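Local structure of histidine acid phosphatase (Hafnia alvei, 4ARU) at residues M60-E66 against L368-A374; R67-Q71 against V337-W341. The protein belongs to branch 2 of the histidine phosphatase superfamily, whose members are built round an alpha/beta domain with a central mixed sheet flanked by helices. The contacts are given in a common frame with arbitrary orientation. Numbering follows the deposited sequence.

Contact 1. Residues M60-E66 against L368-A374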
loop_
_atom_site.group_PDB
_atom_site.type_symbol
_atom_site.label_atom_id
_atom_site.label_comp_id
_atom_site.label_asym_id
_atom_site.label_seq_id
_atom_site.Cartn_x
_atom_site.Cartn_y
_atom_site.Cartn_z
ATOM N N MET A 60 1.464 -13.018 -8.261
ATOM C CA MET A 60 0.538 -11.931 -8.614
ATOM C C MET A 60 0.660 -11.530 -10.083
ATOM O O MET A 60 -0.357 -11.348 -10.756
ATOM C CB MET A 60 0.707 -10.708 -7.711
ATOM C CG MET A 60 0.249 -10.952 -6.289
ATOM S SD MET A 60 -1.548 -10.943 -6.127
ATOM C CE MET A 60 -1.940 -9.193 -6.184
ATOM N N GLY A 61 1.891 -11.400 -10.582
ATOM C CA GLY A 61 2.099 -11.099 -12.013
ATOM C C GLY A 61 1.394 -12.109 -12.898
ATOM O O GLY A 61 0.772 -11.733 -13.891
ATOM N N GLY A 62 1.530 -13.387 -12.580
ATOM C CA GLY A 62 0.851 -14.477 -13.315
ATOM C C GLY A 62 -0.655 -14.327 -13.250
ATOM O O GLY A 62 -1.334 -14.608 -14.230
ATOM N N PHE A 63 -1.176 -13.925 -12.107
ATOM C CA PHE A 63 -2.621 -13.721 -11.984
ATOM C C PHE A 63 -3.064 -12.559 -12.869
ATOM O O PHE A 63 -4.052 -12.664 -13.617
ATOM C CB PHE A 63 -3.003 -13.447 -10.534
ATOM C CG PHE A 63 -4.475 -13.149 -10.374
ATOM C CD1 PHE A 63 -5.414 -14.166 -10.543
ATOM C CD2 PHE A 63 -4.912 -11.849 -10.174
ATOM C CE1 PHE A 63 -6.787 -13.894 -10.437
ATOM C CE2 PHE A 63 -6.268 -11.568 -10.080
ATOM C CZ PHE A 63 -7.194 -12.605 -10.216
ATOM N N TYR A 64 -2.330 -11.461 -12.803
ATOM C CA TYR A 64 -2.615 -10.313 -13.646
ATOM C C TYR A 64 -2.577 -10.682 -15.125
ATOM O O TYR A 64 -3.438 -10.251 -15.909
ATOM C CB TYR A 64 -1.637 -9.151 -13.397
ATOM C CG TYR A 64 -1.759 -8.415 -12.092
ATOM C CD1 TYR A 64 -2.945 -7.826 -11.687
ATOM C CD2 TYR A 64 -0.649 -8.282 -11.268
ATOM C CE1 TYR A 64 -2.997 -7.153 -10.449
ATOM C CE2 TYR A 64 -0.707 -7.598 -10.061
ATOM C CZ TYR A 64 -1.876 -7.079 -9.654
ATOM O OH TYR A 64 -1.814 -6.389 -8.415
ATOM N N ARG A 65 -1.612 -11.507 -15.512
ATOM C CA ARG A 65 -1.557 -11.995 -16.896
ATOM C C ARG A 65 -2.853 -12.693 -17.284
ATOM O O ARG A 65 -3.448 -12.375 -18.322
ATOM C CB ARG A 65 -0.339 -12.907 -17.143
ATOM C CG ARG A 65 -0.248 -13.471 -18.556
ATOM C CD ARG A 65 -0.325 -12.335 -19.577
ATOM N NE ARG A 65 -0.189 -12.745 -20.982
ATOM C CZ ARG A 65 0.971 -12.998 -21.601
ATOM N NH1 ARG A 65 2.138 -12.892 -20.971
ATOM N NH2 ARG A 65 0.965 -13.358 -22.880
ATOM N N GLU A 66 -3.328 -13.616 -16.443
ATOM C CA GLU A 66 -4.528 -14.368 -16.773
ATOM C C GLU A 66 -5.729 -13.425 -16.828
ATOM O O GLU A 66 -6.553 -13.587 -17.736
ATOM C CB GLU A 66 -4.807 -15.460 -15.754
ATOM C CG GLU A 66 -3.861 -16.634 -15.771
ATOM C CD GLU A 66 -4.428 -17.913 -15.128
ATOM O OE1 GLU A 66 -5.655 -18.129 -15.071
ATOM O OE2 GLU A 66 -3.603 -18.751 -14.705
ATOM N N LEU A 368 -1.967 -18.537 -8.134
ATOM C CA LEU A 368 -3.094 -17.667 -8.347
ATOM C C LEU A 368 -3.508 -17.762 -9.811
ATOM O O LEU A 368 -2.706 -17.454 -10.696
ATOM C CB LEU A 368 -2.721 -16.253 -8.013
ATOM C CG LEU A 368 -2.165 -15.978 -6.633
ATOM C CD1 LEU A 368 -1.719 -14.528 -6.573
ATOM C CD2 LEU A 368 -3.175 -16.255 -5.515
ATOM N N THR A 369 -4.739 -18.175 -10.062
ATOM C CA THR A 369 -5.218 -18.394 -11.425
ATOM C C THR A 369 -6.653 -17.865 -11.486
ATOM O O THR A 369 -7.228 -17.534 -10.478
ATOM C CB THR A 369 -5.214 -19.895 -11.766
ATOM O OG1 THR A 369 -6.194 -20.553 -10.952
ATOM C CG2 THR A 369 -3.847 -20.575 -11.622
ATOM N N LEU A 370 -7.275 -17.821 -12.670
ATOM C CA LEU A 370 -8.685 -17.415 -12.703
ATOM C C LEU A 370 -9.573 -18.377 -11.929
ATOM O O LEU A 370 -10.566 -17.943 -11.322
ATOM C CB LEU A 370 -9.172 -17.195 -14.146
ATOM C CG LEU A 370 -8.580 -15.914 -14.810
ATOM C CD1 LEU A 370 -9.390 -15.681 -16.065
ATOM C CD2 LEU A 370 -8.592 -14.712 -13.921
ATOM N N GLN A 371 -9.207 -19.651 -11.929
ATOM C CA GLN A 371 -9.964 -20.703 -11.204
ATOM C C GLN A 371 -9.731 -20.593 -9.707
ATOM O O GLN A 371 -10.635 -20.907 -8.953
ATOM C CB GLN A 371 -9.630 -22.133 -11.686
ATOM C CG GLN A 371 -10.037 -22.473 -13.124
ATOM C CD GLN A 371 -11.536 -22.741 -13.310
ATOM O OE1 GLN A 371 -12.392 -22.075 -12.697
ATOM N NE2 GLN A 371 -11.863 -23.714 -14.176
ATOM N N HIS A 372 -8.546 -20.115 -9.308
ATOM C CA HIS A 372 -8.148 -19.985 -7.900
ATOM C C HIS A 372 -7.555 -18.618 -7.692
ATOM O O HIS A 372 -6.334 -18.477 -7.608
ATOM C CB HIS A 372 -7.213 -21.130 -7.480
ATOM C CG HIS A 372 -7.872 -22.453 -7.559
ATOM N ND1 HIS A 372 -7.775 -23.291 -8.645
ATOM C CD2 HIS A 372 -8.773 -23.028 -6.726
ATOM C CE1 HIS A 372 -8.535 -24.347 -8.456
ATOM N NE2 HIS A 372 -9.151 -24.204 -7.292
ATOM N N PRO A 373 -8.406 -17.590 -7.641
ATOM C CA PRO A 373 -7.929 -16.266 -7.870
ATOM C C PRO A 373 -7.344 -15.562 -6.635
ATOM O O PRO A 373 -7.643 -15.917 -5.503
ATOM C CB PRO A 373 -9.207 -15.517 -8.351
ATOM C CG PRO A 373 -10.327 -16.252 -7.713
ATOM C CD PRO A 373 -9.888 -17.679 -7.721
ATOM N N ALA A 374 -6.571 -14.511 -6.881
ATOM C CA ALA A 374 -6.268 -13.517 -5.824
ATOM C C ALA A 374 -7.575 -12.945 -5.292
ATOM O O ALA A 374 -8.613 -12.945 -5.966
ATOM C CB ALA A 374 -5.399 -12.430 -6.374
HETATM O O HOH W 1 -7.539 -20.564 -14.371
HETATM O O HOH W 2 -1.407 -17.862 -13.134
#

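Contact 2. Residues R67-Q71 against V337-W341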
loop_
_atom_site.group_PDB
_atom_site.type_symbol
_atom_site.label_atom_id
_atom_site.label_comp_id
_atom_site.label_asym_id
_atom_site.label_seq_id
_atom_site.Cartn_x
_atom_site.Cartn_y
_atom_site.Cartn_z
ATOM N N ARG A 67 -5.837 -12.475 -15.895
ATOM C CA ARG A 67 -7.005 -11.593 -15.825
ATOM C C ARG A 67 -6.999 -10.699 -17.064
ATOM O O ARG A 67 -8.018 -10.556 -17.760
ATOM C CB ARG A 67 -6.925 -10.737 -14.558
ATOM C CG ARG A 67 -7.973 -9.628 -14.413
ATOM C CD ARG A 67 -7.700 -8.950 -13.071
ATOM N NE ARG A 67 -8.456 -7.727 -12.769
ATOM C CZ ARG A 67 -9.194 -7.517 -11.666
ATOM N NH1 ARG A 67 -9.329 -8.443 -10.699
ATOM N NH2 ARG A 67 -9.805 -6.342 -11.520
ATOM N N PHE A 68 -5.861 -10.108 -17.384
ATOM C CA PHE A 68 -5.854 -9.148 -18.478
ATOM C C PHE A 68 -5.936 -9.813 -19.856
ATOM O O PHE A 68 -6.460 -9.219 -20.807
ATOM C CB PHE A 68 -4.666 -8.194 -18.365
ATOM C CG PHE A 68 -4.659 -7.389 -17.066
ATOM C CD1 PHE A 68 -5.825 -6.860 -16.536
ATOM C CD2 PHE A 68 -3.479 -7.195 -16.363
ATOM C CE1 PHE A 68 -5.818 -6.126 -15.320
ATOM C CE2 PHE A 68 -3.467 -6.481 -15.173
ATOM C CZ PHE A 68 -4.632 -5.978 -14.643
ATOM N N GLN A 69 -5.424 -11.034 -20.008
ATOM C CA GLN A 69 -5.624 -11.810 -21.228
ATOM C C GLN A 69 -7.076 -12.099 -21.446
ATOM O O GLN A 69 -7.587 -12.023 -22.552
ATOM C CB GLN A 69 -4.936 -13.159 -21.131
ATOM C CG GLN A 69 -3.487 -13.068 -21.476
ATOM C CD GLN A 69 -2.744 -14.339 -21.128
ATOM O OE1 GLN A 69 -3.100 -15.067 -20.214
ATOM N NE2 GLN A 69 -1.721 -14.605 -21.860
ATOM N N GLN A 70 -7.758 -12.481 -20.376
ATOM C CA GLN A 70 -9.172 -12.821 -20.503
ATOM C C GLN A 70 -9.986 -11.603 -20.961
ATOM O O GLN A 70 -10.960 -11.758 -21.694
ATOM C CB GLN A 70 -9.685 -13.345 -19.155
ATOM C CG GLN A 70 -11.180 -13.713 -19.158
ATOM C CD GLN A 70 -11.685 -14.047 -17.755
ATOM O OE1 GLN A 70 -11.477 -13.304 -16.787
ATOM N NE2 GLN A 70 -12.361 -15.180 -17.647
ATOM N N GLN A 71 -9.530 -10.411 -20.565
ATOM C CA GLN A 71 -10.213 -9.146 -20.884
ATOM C C GLN A 71 -9.693 -8.536 -22.201
ATOM O O GLN A 71 -10.075 -7.418 -22.597
ATOM C CB GLN A 71 -10.099 -8.152 -19.712
ATOM C CG GLN A 71 -10.632 -8.691 -18.358
ATOM C CD GLN A 71 -10.260 -7.860 -17.122
ATOM O OE1 GLN A 71 -9.078 -7.550 -16.839
ATOM N NE2 GLN A 71 -11.286 -7.520 -16.334
ATOM N N VAL A 337 -5.936 -1.331 -8.363
ATOM C CA VAL A 337 -5.985 -1.549 -9.789
ATOM C C VAL A 337 -7.072 -0.661 -10.329
ATOM O O VAL A 337 -8.267 -0.890 -10.110
ATOM C CB VAL A 337 -6.254 -3.019 -10.139
ATOM C CG1 VAL A 337 -6.301 -3.208 -11.643
ATOM C CG2 VAL A 337 -5.206 -3.942 -9.474
ATOM N N PHE A 338 -6.650 0.319 -11.087
ATOM C CA PHE A 338 -7.531 1.282 -11.751
ATOM C C PHE A 338 -7.703 0.878 -13.203
ATOM O O PHE A 338 -6.709 0.734 -13.924
ATOM C CB PHE A 338 -6.970 2.698 -11.718
ATOM C CG PHE A 338 -6.821 3.283 -10.363
ATOM C CD1 PHE A 338 -5.721 3.017 -9.564
ATOM C CD2 PHE A 338 -7.729 4.275 -9.957
ATOM C CE1 PHE A 338 -5.614 3.585 -8.332
ATOM C CE2 PHE A 338 -7.577 4.896 -8.717
ATOM C CZ PHE A 338 -6.518 4.502 -7.897
ATOM N N GLU A 339 -8.941 0.676 -13.654
ATOM C CA GLU A 339 -9.248 0.168 -14.988
ATOM C C GLU A 339 -10.012 1.216 -15.731
ATOM O O GLU A 339 -11.041 1.699 -15.251
ATOM C CB GLU A 339 -10.076 -1.099 -14.903
ATOM C CG GLU A 339 -9.307 -2.228 -14.258
ATOM C CD GLU A 339 -10.035 -3.558 -14.171
ATOM O OE1 GLU A 339 -11.263 -3.625 -14.349
ATOM O OE2 GLU A 339 -9.324 -4.555 -13.890
ATOM N N ARG A 340 -9.562 1.500 -16.939
ATOM C CA ARG A 340 -10.273 2.374 -17.869
ATOM C C ARG A 340 -11.065 1.511 -18.805
ATOM O O ARG A 340 -10.501 0.795 -19.623
ATOM C CB ARG A 340 -9.318 3.281 -18.686
ATOM C CG ARG A 340 -9.993 4.072 -19.781
ATOM C CD ARG A 340 -8.999 4.622 -20.798
ATOM N NE ARG A 340 -9.625 5.155 -21.965
ATOM C CZ ARG A 340 -10.059 6.423 -22.145
ATOM N NH1 ARG A 340 -9.841 7.376 -21.260
ATOM N NH2 ARG A 340 -10.670 6.757 -23.264
ATOM N N TRP A 341 -12.396 1.583 -18.668
ATOM C CA TRP A 341 -13.339 0.825 -19.478
ATOM C C TRP A 341 -14.061 1.791 -20.387
ATOM O O TRP A 341 -14.298 2.942 -20.004
ATOM C CB TRP A 341 -14.379 0.174 -18.569
ATOM C CG TRP A 341 -13.869 -0.949 -17.796
ATOM C CD1 TRP A 341 -13.296 -0.945 -16.544
ATOM C CD2 TRP A 341 -13.883 -2.324 -18.219
ATOM N NE1 TRP A 341 -12.968 -2.228 -16.176
ATOM C CE2 TRP A 341 -13.305 -3.082 -17.185
ATOM C CE3 TRP A 341 -14.336 -2.978 -19.375
ATOM C CZ2 TRP A 341 -13.142 -4.461 -17.288
ATOM C CZ3 TRP A 341 -14.173 -4.351 -19.468
ATOM C CH2 TRP A 341 -13.589 -5.068 -18.422
#

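Contact 1. Residues M60-E66 against L368-A374
The loop 368-374 folds against the side of helix 51-70 that carries Met60, Phe63 and Glu66, with Phe63 filling the space it encloses. Leu368 enters first: its CD1 lies 3.6 Å from Met60 SD and its CB 3.8 Å from Phe63 CB, so it packs along one turn of the helix. Water 2 lies 2.8 Å from both Leu368 O and Glu66 OE2, placed to link them, though with other acceptors near it need not donate to both. At Thr369 the backbones come closest, CA to CA of Phe63 at 5.4 Å; Thr369 O sits near the plane of the Phe63 ring, at its edge, 3.7 Å from CE1. The amide of Leu370 then gives the one direct hydrogen bond between the segments, N to Glu66 OE1 at 2.9 Å and nearly straight (167°), while Leu370 CD2 reaches Phe63 CE1 at 4.0 Å. Gln371 is tied in indirectly: water 1 accepts from Gln371 N at 3.1 Å and donates to Glu66 OE1 at 3.2 Å. His372 turns away, its N bonded to Thr369 OG1 at 2.9 Å and its O receiving Thr369 N at 2.9 Å. Pro373 brings CB to 3.6 Å from Phe63 CE1. Ala374 covers a ring face, CB 4.0 Å from the Phe63 centroid in a CH-pi contact, and also touches Met60 SD at 4.1 Å from CB. The arrangement is a loop whose turn Thr369-His372 holds an ST motif as well as a backbone hydrogen bond, folded round a helix-borne aromatic ring, joining helix 51-70 to the connection between helix 359-363 and strand 375-378.

Contact 2. Residues R67-Q71 against V337-W341
Glu339, buried on its strand, is the polar centre of this contact, and both carboxylate oxygens find donors. OE2 forms a salt bridge with Arg67: NH2 donates at 3.0 Å with a near-linear angle (167°), while NE adds a weak bond to the same OE2 at 3.5 Å. OE1 accepts a hydrogen bond from the indole, Trp341 NE1 to Glu339 OE1 at 2.9 Å, a bond between two residues of the strand that reach out toward the helix end. One oxygen thus pairs with a charged donor and the other with a neutral one. Gln71 faces the edge of the indole, its NE2 3.7 Å from Trp341 CZ2. Gln71 N donates to Arg67 O at 3.2 Å in the last turn, and Gln71 is the first residue to leave helical geometry. Apolar contact is slight: Phe68 CZ meets Val337 CG1 at 4.4 Å. Separately, Glu339 OE2 lies at the edge of the Phe68 ring, 4.1 Å from Phe68 CE1. The C-terminal end of helix 51-70 lies over one face of the central sheet: Phe68 and Gln71 also rest on strand 9-18, Arg67 touches strand 348-356, and Phe338 points to helix 395-405 on the opposite face.

In the fold
Both contacts use helix 51-70, contact 1 early in its second half and contact 2 through its C-terminal turn, with centres about 12 Å apart. Contact 2 is buried and faces the central sheet; contact 1 is partly buried and holds a loop exposed at its tip, Gln371 to Pro373, and buried at both ends. Contact 1 covers more area, 439 against 205 Å², with apolar packing round one ring and water-linked polar groups at its border, whereas contact 2 centres on a salt bridge whose acid, Glu339, is buried while Arg67 stays partly exposed. They meet where Leu370 CD2 lies 4.0 Å from Arg67 CA and Tyr64 CE1 4.0 Å from Val337 CG2, so the helix bridges sheet and loop.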